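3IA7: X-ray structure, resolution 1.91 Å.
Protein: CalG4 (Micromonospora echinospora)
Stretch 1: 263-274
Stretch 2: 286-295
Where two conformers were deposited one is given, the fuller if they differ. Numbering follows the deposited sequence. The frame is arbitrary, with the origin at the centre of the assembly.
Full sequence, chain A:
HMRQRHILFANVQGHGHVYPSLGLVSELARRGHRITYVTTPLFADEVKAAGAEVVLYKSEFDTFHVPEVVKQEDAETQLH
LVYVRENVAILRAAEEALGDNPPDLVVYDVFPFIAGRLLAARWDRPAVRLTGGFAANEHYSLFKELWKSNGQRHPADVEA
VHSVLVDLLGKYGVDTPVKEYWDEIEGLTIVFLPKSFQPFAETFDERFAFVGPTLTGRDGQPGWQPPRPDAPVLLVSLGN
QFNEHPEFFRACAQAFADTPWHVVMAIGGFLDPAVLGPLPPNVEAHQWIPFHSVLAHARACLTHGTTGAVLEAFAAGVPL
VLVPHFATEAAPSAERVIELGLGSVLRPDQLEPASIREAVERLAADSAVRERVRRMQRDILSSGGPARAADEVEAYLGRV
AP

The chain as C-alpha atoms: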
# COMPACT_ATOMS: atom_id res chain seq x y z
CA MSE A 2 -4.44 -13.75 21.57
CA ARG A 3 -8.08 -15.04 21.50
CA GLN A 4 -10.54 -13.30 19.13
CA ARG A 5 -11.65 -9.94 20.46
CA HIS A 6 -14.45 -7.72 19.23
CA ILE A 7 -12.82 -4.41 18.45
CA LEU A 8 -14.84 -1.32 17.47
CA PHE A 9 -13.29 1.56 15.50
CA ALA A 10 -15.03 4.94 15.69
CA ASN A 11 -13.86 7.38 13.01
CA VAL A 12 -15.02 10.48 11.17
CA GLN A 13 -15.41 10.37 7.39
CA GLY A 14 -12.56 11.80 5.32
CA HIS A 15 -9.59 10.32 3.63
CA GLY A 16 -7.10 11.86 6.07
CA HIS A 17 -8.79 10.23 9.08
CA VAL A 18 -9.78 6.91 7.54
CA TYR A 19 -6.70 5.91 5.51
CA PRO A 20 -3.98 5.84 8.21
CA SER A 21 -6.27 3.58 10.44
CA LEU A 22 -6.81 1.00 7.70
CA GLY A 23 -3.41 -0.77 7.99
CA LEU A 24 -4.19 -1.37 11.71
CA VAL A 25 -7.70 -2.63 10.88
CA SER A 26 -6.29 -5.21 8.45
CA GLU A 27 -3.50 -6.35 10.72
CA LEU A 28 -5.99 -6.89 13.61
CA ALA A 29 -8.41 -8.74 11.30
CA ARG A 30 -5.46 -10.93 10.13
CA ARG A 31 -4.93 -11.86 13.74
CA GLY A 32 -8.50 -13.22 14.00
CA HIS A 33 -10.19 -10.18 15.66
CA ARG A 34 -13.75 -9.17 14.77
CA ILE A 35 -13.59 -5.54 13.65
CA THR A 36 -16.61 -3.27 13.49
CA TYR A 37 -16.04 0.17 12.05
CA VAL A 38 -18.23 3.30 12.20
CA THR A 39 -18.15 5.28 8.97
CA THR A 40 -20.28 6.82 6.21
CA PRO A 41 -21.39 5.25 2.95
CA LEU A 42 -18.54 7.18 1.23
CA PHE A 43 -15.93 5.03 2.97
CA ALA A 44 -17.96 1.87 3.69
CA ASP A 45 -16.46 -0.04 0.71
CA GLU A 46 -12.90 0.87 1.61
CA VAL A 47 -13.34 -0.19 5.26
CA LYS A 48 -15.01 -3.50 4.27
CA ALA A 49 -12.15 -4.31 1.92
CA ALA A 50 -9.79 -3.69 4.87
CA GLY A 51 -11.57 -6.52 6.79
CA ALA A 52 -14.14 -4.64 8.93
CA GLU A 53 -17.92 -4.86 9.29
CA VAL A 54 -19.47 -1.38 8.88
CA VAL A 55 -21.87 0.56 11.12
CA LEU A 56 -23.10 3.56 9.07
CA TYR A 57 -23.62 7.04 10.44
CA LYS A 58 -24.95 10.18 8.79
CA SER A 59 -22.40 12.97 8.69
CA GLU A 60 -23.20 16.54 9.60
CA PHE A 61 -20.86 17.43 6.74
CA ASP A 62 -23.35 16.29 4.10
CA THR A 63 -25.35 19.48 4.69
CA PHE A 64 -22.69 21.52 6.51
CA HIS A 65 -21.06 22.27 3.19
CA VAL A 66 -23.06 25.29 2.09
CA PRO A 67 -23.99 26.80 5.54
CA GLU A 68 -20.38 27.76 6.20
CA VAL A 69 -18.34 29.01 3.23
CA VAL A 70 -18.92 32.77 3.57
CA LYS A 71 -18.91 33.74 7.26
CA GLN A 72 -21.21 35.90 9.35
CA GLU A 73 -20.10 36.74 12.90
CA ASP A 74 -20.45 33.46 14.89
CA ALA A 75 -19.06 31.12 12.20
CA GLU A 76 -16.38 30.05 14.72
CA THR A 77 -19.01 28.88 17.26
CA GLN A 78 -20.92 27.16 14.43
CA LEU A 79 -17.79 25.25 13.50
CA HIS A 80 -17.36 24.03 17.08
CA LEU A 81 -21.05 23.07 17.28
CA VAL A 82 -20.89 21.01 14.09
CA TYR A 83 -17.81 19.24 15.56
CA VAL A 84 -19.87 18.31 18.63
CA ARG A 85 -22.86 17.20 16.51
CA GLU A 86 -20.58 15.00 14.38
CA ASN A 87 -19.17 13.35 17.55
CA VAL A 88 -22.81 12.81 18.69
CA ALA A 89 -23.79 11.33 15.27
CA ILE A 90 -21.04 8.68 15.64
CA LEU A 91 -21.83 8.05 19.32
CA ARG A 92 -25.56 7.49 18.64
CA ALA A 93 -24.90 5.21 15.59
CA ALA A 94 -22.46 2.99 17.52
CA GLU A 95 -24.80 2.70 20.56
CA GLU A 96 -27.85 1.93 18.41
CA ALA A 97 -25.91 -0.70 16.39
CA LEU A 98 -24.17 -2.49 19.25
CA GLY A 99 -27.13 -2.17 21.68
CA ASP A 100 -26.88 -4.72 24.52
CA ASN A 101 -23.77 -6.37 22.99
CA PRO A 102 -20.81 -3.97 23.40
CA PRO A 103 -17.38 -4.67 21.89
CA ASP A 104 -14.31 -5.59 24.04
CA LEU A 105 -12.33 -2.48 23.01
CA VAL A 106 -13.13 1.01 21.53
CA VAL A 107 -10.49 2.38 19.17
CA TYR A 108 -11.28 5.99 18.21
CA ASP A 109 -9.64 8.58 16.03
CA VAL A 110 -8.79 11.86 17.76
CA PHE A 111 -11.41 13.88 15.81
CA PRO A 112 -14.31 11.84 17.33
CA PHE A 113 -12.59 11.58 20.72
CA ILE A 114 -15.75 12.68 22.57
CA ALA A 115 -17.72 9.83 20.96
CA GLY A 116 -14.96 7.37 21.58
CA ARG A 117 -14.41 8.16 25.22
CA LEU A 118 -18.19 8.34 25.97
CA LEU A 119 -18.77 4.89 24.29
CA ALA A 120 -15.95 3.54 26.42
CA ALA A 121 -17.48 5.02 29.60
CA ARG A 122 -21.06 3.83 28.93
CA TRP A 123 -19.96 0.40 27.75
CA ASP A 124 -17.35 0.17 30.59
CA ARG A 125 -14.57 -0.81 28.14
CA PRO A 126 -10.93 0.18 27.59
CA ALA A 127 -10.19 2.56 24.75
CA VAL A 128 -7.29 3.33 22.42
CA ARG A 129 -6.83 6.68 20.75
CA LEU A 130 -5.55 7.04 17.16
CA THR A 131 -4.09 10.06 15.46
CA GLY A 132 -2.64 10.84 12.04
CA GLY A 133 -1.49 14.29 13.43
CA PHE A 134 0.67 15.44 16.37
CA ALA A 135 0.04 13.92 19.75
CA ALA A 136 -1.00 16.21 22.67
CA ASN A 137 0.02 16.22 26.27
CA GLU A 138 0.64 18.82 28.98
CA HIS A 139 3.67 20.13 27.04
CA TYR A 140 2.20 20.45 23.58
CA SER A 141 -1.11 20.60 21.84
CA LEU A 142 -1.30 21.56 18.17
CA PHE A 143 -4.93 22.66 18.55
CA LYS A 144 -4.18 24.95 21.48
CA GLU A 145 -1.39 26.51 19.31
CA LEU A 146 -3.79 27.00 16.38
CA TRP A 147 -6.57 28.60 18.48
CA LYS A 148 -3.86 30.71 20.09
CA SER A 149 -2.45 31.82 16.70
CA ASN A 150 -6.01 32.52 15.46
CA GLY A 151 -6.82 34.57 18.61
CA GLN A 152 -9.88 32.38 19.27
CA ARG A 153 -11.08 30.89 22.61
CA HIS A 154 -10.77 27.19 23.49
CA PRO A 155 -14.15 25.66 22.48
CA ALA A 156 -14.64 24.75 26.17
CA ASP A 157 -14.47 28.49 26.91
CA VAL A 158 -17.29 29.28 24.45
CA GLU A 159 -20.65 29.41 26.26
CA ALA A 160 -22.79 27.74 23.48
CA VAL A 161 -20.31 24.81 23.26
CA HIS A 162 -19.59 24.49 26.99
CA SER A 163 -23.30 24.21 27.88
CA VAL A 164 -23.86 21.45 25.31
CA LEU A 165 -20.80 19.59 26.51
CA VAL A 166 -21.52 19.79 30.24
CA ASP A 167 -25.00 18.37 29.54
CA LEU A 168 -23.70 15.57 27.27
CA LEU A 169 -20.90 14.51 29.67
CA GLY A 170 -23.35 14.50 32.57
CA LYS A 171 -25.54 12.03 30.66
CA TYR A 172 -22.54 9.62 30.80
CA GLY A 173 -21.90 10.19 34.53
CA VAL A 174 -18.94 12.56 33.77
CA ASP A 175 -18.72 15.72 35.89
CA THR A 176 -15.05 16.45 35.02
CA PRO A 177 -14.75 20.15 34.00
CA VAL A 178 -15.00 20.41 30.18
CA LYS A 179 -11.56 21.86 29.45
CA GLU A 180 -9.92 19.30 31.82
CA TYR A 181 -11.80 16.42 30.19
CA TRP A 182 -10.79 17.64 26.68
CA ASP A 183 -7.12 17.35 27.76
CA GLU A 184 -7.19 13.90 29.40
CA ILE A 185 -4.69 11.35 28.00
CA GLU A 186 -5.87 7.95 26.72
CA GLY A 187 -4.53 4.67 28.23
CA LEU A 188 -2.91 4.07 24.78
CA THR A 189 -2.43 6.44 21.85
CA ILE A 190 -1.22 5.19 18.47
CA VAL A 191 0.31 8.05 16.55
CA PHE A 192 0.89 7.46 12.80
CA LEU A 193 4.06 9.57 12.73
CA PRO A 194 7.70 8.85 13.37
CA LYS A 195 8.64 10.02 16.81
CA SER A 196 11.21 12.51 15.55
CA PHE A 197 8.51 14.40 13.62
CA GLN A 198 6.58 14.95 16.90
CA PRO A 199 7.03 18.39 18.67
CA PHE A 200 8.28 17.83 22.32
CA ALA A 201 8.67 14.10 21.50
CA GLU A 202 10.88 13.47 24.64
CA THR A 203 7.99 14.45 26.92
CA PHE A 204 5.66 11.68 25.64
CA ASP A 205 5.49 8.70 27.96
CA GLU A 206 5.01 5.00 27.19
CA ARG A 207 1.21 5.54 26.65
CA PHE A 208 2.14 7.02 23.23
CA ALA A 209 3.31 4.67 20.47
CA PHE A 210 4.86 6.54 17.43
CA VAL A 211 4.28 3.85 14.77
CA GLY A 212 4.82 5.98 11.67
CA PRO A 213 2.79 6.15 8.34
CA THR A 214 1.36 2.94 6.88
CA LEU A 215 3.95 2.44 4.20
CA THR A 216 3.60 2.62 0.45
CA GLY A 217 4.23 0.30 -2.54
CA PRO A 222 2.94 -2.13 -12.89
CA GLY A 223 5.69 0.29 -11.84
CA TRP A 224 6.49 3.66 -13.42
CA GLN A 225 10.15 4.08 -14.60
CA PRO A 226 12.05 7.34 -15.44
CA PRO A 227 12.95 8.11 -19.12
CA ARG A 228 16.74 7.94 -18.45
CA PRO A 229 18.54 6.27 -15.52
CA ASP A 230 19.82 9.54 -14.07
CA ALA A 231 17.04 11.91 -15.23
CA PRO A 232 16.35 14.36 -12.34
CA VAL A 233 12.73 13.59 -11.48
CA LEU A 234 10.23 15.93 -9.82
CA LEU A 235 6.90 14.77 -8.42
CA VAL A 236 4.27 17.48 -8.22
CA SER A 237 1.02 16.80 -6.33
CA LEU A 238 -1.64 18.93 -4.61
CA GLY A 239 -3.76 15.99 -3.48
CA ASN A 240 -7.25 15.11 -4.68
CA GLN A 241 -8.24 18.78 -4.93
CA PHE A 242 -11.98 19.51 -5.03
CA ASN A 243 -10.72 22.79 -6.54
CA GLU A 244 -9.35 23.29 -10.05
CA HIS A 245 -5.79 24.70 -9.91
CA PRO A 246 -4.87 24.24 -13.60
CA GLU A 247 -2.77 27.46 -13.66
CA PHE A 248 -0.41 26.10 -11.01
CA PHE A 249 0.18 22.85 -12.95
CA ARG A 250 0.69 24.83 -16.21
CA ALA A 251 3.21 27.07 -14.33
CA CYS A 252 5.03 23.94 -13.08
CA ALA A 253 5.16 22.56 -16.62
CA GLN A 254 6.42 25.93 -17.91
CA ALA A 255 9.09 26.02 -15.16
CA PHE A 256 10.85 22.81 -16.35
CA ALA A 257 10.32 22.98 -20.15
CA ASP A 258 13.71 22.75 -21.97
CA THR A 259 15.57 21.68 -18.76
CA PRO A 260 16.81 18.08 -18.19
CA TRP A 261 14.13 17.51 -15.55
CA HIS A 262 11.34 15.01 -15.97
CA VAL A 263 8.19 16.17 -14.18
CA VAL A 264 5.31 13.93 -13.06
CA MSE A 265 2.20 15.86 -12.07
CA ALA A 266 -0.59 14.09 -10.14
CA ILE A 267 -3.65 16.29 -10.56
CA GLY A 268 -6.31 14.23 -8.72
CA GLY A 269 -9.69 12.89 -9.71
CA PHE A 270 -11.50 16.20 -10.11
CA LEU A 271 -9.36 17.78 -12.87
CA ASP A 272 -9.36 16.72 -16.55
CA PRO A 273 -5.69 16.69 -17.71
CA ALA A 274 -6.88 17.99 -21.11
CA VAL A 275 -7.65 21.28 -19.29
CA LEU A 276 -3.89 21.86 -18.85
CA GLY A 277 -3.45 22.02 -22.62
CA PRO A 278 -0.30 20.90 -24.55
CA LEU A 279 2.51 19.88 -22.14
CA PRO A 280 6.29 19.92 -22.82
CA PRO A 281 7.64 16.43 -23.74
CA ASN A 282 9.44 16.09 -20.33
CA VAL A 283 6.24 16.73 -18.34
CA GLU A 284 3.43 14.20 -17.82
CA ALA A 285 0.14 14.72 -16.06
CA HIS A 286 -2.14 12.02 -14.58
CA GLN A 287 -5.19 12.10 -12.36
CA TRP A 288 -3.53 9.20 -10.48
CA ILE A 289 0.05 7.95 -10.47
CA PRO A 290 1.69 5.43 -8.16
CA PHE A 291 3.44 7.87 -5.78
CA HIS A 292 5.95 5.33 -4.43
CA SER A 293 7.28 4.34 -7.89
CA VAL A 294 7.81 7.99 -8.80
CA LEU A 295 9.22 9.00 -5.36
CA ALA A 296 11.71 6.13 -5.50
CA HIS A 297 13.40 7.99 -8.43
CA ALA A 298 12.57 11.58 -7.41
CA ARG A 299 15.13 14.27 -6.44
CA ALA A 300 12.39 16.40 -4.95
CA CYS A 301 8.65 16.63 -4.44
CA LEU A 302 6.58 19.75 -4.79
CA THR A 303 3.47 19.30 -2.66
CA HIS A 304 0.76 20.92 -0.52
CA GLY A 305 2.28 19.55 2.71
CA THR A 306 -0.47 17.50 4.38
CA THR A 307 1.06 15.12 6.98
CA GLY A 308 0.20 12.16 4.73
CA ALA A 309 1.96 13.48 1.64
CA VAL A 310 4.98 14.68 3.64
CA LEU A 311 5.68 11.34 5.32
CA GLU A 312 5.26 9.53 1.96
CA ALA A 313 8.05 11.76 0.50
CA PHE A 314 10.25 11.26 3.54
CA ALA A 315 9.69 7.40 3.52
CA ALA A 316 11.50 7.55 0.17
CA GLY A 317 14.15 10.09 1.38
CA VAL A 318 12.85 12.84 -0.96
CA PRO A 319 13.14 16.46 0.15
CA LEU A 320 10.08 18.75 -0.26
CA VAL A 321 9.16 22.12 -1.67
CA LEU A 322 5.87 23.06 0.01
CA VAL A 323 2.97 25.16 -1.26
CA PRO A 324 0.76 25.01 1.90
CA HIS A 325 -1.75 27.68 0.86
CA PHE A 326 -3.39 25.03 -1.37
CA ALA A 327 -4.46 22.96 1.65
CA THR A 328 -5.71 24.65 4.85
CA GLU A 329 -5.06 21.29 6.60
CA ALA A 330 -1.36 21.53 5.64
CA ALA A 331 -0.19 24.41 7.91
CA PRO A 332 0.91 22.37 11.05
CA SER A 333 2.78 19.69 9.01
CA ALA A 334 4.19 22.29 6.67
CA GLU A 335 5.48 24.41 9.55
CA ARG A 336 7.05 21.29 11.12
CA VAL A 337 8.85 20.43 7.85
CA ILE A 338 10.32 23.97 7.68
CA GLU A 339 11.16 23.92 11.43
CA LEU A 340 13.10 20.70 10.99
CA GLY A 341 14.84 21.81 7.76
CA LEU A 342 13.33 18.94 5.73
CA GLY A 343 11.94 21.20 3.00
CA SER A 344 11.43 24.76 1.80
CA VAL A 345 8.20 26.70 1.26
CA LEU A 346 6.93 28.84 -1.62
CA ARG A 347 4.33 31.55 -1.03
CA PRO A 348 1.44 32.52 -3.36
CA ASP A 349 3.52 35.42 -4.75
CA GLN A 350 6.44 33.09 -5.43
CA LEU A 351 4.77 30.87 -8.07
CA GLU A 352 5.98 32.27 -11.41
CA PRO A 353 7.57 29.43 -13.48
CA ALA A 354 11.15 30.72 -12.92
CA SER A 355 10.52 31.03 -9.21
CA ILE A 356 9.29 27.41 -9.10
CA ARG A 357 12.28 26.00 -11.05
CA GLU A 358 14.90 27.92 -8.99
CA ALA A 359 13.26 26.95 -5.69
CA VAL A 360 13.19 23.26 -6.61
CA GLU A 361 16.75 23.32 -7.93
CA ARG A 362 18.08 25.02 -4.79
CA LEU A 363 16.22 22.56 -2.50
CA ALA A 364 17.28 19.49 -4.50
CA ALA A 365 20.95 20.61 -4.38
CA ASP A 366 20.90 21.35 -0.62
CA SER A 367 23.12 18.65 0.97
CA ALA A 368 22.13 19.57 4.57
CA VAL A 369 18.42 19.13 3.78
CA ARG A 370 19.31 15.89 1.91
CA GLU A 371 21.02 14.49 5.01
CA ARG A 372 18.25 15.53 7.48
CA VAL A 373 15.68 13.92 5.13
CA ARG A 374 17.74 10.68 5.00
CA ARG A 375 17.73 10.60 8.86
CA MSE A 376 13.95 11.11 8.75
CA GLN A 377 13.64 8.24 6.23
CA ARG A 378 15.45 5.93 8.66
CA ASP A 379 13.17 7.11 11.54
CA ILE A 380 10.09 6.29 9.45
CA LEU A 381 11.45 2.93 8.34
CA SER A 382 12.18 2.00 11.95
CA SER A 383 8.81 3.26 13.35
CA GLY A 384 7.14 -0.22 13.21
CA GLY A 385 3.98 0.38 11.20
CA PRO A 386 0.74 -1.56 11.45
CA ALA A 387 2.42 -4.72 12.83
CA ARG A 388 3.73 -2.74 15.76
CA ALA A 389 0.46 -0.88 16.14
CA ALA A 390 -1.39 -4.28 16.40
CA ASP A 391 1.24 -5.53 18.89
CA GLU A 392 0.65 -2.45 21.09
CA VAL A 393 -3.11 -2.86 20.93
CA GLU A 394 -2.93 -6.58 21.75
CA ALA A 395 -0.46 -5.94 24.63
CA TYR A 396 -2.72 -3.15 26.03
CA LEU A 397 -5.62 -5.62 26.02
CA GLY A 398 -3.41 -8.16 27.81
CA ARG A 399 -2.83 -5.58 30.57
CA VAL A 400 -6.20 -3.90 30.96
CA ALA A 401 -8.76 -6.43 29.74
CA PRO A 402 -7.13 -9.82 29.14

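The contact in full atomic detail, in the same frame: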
# COMPACT_ATOMS: atom_id res chain seq x y z
N VAL A 263 9.18 15.76 -15.22
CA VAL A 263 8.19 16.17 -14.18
C VAL A 263 6.95 15.27 -14.28
O VAL A 263 6.35 15.11 -15.37
CB VAL A 263 7.80 17.69 -14.34
CG1 VAL A 263 6.70 18.10 -13.28
CG2 VAL A 263 9.08 18.58 -14.21
N VAL A 264 6.56 14.69 -13.14
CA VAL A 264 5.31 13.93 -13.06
C VAL A 264 4.32 14.70 -12.20
O VAL A 264 4.62 14.99 -11.03
CB VAL A 264 5.52 12.52 -12.48
CG1 VAL A 264 4.16 11.78 -12.41
CG2 VAL A 264 6.58 11.75 -13.27
N MSE A 265 3.19 15.07 -12.80
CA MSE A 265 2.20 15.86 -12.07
C MSE A 265 0.98 14.99 -11.83
O MSE A 265 0.39 14.46 -12.78
CB MSE A 265 1.84 17.16 -12.80
CG MSE A 265 3.08 17.87 -13.40
SE MSE A 265 2.72 19.72 -13.77
CE MSE A 265 1.51 19.37 -15.34
N ALA A 266 0.63 14.81 -10.55
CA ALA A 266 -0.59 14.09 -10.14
C ALA A 266 -1.64 15.14 -9.81
O ALA A 266 -1.48 15.91 -8.84
CB ALA A 266 -0.32 13.23 -8.93
N ILE A 267 -2.69 15.18 -10.62
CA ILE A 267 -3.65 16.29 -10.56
C ILE A 267 -4.98 15.92 -9.87
O ILE A 267 -5.84 16.76 -9.69
CB ILE A 267 -3.86 16.95 -11.96
CG1 ILE A 267 -4.73 16.06 -12.88
CG2 ILE A 267 -2.54 17.36 -12.60
CD1 ILE A 267 -5.04 16.68 -14.25
N GLY A 268 -5.13 14.66 -9.46
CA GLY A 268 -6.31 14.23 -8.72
C GLY A 268 -7.52 13.94 -9.59
O GLY A 268 -7.49 14.13 -10.80
N GLY A 269 -8.61 13.49 -8.97
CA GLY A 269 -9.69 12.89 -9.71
C GLY A 269 -10.74 13.87 -10.13
O GLY A 269 -11.77 13.47 -10.68
N PHE A 270 -10.50 15.15 -9.86
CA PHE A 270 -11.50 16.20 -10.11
C PHE A 270 -11.07 17.14 -11.24
O PHE A 270 -11.82 18.05 -11.61
CB PHE A 270 -11.78 16.98 -8.83
CG PHE A 270 -12.43 16.17 -7.75
CD1 PHE A 270 -13.69 15.59 -7.94
CD2 PHE A 270 -11.78 15.96 -6.54
CE1 PHE A 270 -14.30 14.83 -6.95
CE2 PHE A 270 -12.36 15.20 -5.54
CZ PHE A 270 -13.63 14.63 -5.74
N LEU A 271 -9.87 16.93 -11.79
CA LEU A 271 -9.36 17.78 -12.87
C LEU A 271 -9.06 16.94 -14.11
O LEU A 271 -8.33 15.94 -14.02
CB LEU A 271 -8.09 18.55 -12.40
CG LEU A 271 -7.62 19.80 -13.15
CD1 LEU A 271 -8.77 20.86 -13.25
CD2 LEU A 271 -6.38 20.43 -12.49
N ASP A 272 -9.64 17.32 -15.24
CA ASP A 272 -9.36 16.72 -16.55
C ASP A 272 -7.97 17.19 -17.01
O ASP A 272 -7.74 18.40 -17.13
CB ASP A 272 -10.44 17.16 -17.54
CG ASP A 272 -10.29 16.55 -18.95
OD1 ASP A 272 -9.26 15.91 -19.26
OD2 ASP A 272 -11.22 16.75 -19.77
N PRO A 273 -7.02 16.25 -17.24
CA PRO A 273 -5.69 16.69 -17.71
C PRO A 273 -5.70 17.41 -19.07
O PRO A 273 -4.77 18.15 -19.38
CB PRO A 273 -4.86 15.38 -17.73
CG PRO A 273 -5.89 14.28 -17.77
CD PRO A 273 -7.09 14.79 -17.06
N ALA A 274 -6.76 17.24 -19.85
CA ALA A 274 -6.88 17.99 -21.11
C ALA A 274 -6.98 19.49 -20.86
O ALA A 274 -6.57 20.29 -21.71
CB ALA A 274 -8.10 17.51 -21.91
N HIS A 286 -1.25 13.16 -14.78
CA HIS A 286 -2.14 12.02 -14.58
C HIS A 286 -3.08 12.40 -13.46
O HIS A 286 -2.64 13.05 -12.50
CB HIS A 286 -1.33 10.83 -14.06
CG HIS A 286 -0.27 10.36 -14.99
ND1 HIS A 286 -0.51 9.40 -15.94
CD2 HIS A 286 1.03 10.73 -15.12
CE1 HIS A 286 0.60 9.20 -16.64
NE2 HIS A 286 1.55 9.98 -16.15
N GLN A 287 -4.33 11.98 -13.53
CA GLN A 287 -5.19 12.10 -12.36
C GLN A 287 -4.63 11.31 -11.17
O GLN A 287 -4.61 11.83 -10.07
CB GLN A 287 -6.61 11.67 -12.66
CG GLN A 287 -7.37 12.66 -13.60
CD GLN A 287 -8.87 12.40 -13.66
OE1 GLN A 287 -9.32 11.27 -13.47
NE2 GLN A 287 -9.64 13.44 -13.87
N TRP A 288 -4.21 10.06 -11.44
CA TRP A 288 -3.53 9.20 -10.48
C TRP A 288 -2.20 8.67 -11.04
O TRP A 288 -2.08 8.33 -12.21
CB TRP A 288 -4.39 8.00 -10.11
CG TRP A 288 -5.43 8.37 -9.07
CD1 TRP A 288 -5.23 8.43 -7.71
CD2 TRP A 288 -6.76 8.76 -9.30
NE1 TRP A 288 -6.38 8.82 -7.08
CE2 TRP A 288 -7.33 9.05 -8.03
CE3 TRP A 288 -7.59 8.83 -10.44
CZ2 TRP A 288 -8.66 9.41 -7.88
CZ3 TRP A 288 -8.83 9.22 -10.29
CH2 TRP A 288 -9.39 9.50 -9.02
N ILE A 289 -1.24 8.54 -10.15
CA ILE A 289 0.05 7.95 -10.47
C ILE A 289 0.46 7.10 -9.25
O ILE A 289 0.01 7.39 -8.14
CB ILE A 289 1.07 9.08 -10.85
CG1 ILE A 289 2.37 8.49 -11.40
CG2 ILE A 289 1.42 9.97 -9.65
CD1 ILE A 289 2.14 7.57 -12.54
N PRO A 290 1.31 6.06 -9.43
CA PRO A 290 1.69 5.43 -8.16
C PRO A 290 2.80 6.25 -7.50
O PRO A 290 3.92 6.30 -8.04
CB PRO A 290 2.16 4.01 -8.57
CG PRO A 290 2.54 4.13 -10.07
CD PRO A 290 2.02 5.45 -10.59
N PHE A 291 2.48 6.93 -6.38
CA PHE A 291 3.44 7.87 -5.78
C PHE A 291 4.76 7.19 -5.44
O PHE A 291 5.79 7.76 -5.73
CB PHE A 291 2.94 8.64 -4.52
CG PHE A 291 1.99 9.76 -4.81
CD1 PHE A 291 1.81 10.26 -6.09
CD2 PHE A 291 1.27 10.34 -3.77
CE1 PHE A 291 0.91 11.30 -6.34
CE2 PHE A 291 0.36 11.39 -4.01
CZ PHE A 291 0.18 11.87 -5.31
N HIS A 292 4.72 5.99 -4.86
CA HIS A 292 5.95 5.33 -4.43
C HIS A 292 6.94 5.09 -5.57
O HIS A 292 8.14 5.29 -5.40
CB HIS A 292 5.69 4.02 -3.68
CG HIS A 292 6.84 3.60 -2.82
ND1 HIS A 292 7.60 4.50 -2.10
CD2 HIS A 292 7.38 2.38 -2.58
CE1 HIS A 292 8.55 3.85 -1.44
NE2 HIS A 292 8.43 2.56 -1.72
N SER A 293 6.43 4.67 -6.73
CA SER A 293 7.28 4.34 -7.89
C SER A 293 7.96 5.62 -8.36
O SER A 293 9.16 5.64 -8.71
CB SER A 293 6.45 3.73 -9.03
OG SER A 293 5.65 2.65 -8.51
N VAL A 294 7.21 6.71 -8.35
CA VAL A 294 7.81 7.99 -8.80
C VAL A 294 8.78 8.50 -7.73
O VAL A 294 9.93 8.87 -8.06
CB VAL A 294 6.76 9.01 -9.18
CG1 VAL A 294 7.39 10.33 -9.67
CG2 VAL A 294 5.84 8.40 -10.24
N LEU A 295 8.35 8.49 -6.46
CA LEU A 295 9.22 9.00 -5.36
C LEU A 295 10.50 8.22 -5.27
O LEU A 295 11.54 8.78 -4.90
CB LEU A 295 8.52 9.00 -3.97
CG LEU A 295 7.44 10.10 -3.83
CD1 LEU A 295 6.43 9.85 -2.70
CD2 LEU A 295 8.04 11.47 -3.73

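What joins the two backbones? At the end of the strand 263-266, Ala266 pairs in parallel with His286 (chi1 m). His286 N donates to Met265 O (2.9 Å), and Ile267 N to His286 O (2.8 Å), engaging both amide and carbonyl of His286. Gly268 N reaches Gln287 O at 2.9 Å, a weak, bent bond.

How does Gln287 hold the loop beyond the strand? With chi1 m and chi2 t, its side chain reaches into the curve of that loop, and Gln287 NE2 donates to Leu271 O in a nearly straight 2.8 Å bond. Gln287 CG lies 4.1 Å from Pro273 CD.

Which side chains fill the space between the strand and the second stretch? The stretches together bury 560 Å²; Val264, Ala266, Ile289 and Val294 are buried. Val264, at chi1 t, points toward the second stretch: Val264 CG1 is 3.9 Å from Ile289 CG1 (chi1 t, chi2 p), and Val264 CG2 is 4.0 Å from Val294 CG1. Small Ala266 lets larger groups close in, its CB 3.8 Å from Ile289 CG2 and 3.5 Å from Phe291 CE1, at the ring edge. The CA-to-CB bond of Phe291 (chi1 m) points sideways, but its ring end comes nearer.

Why do glycines suit the turn? Gly268 has a positive phi, which favours glycine. Gly269 lies against Trp288, CA to CH2 3.5 Å; a CB there would clash with CH2.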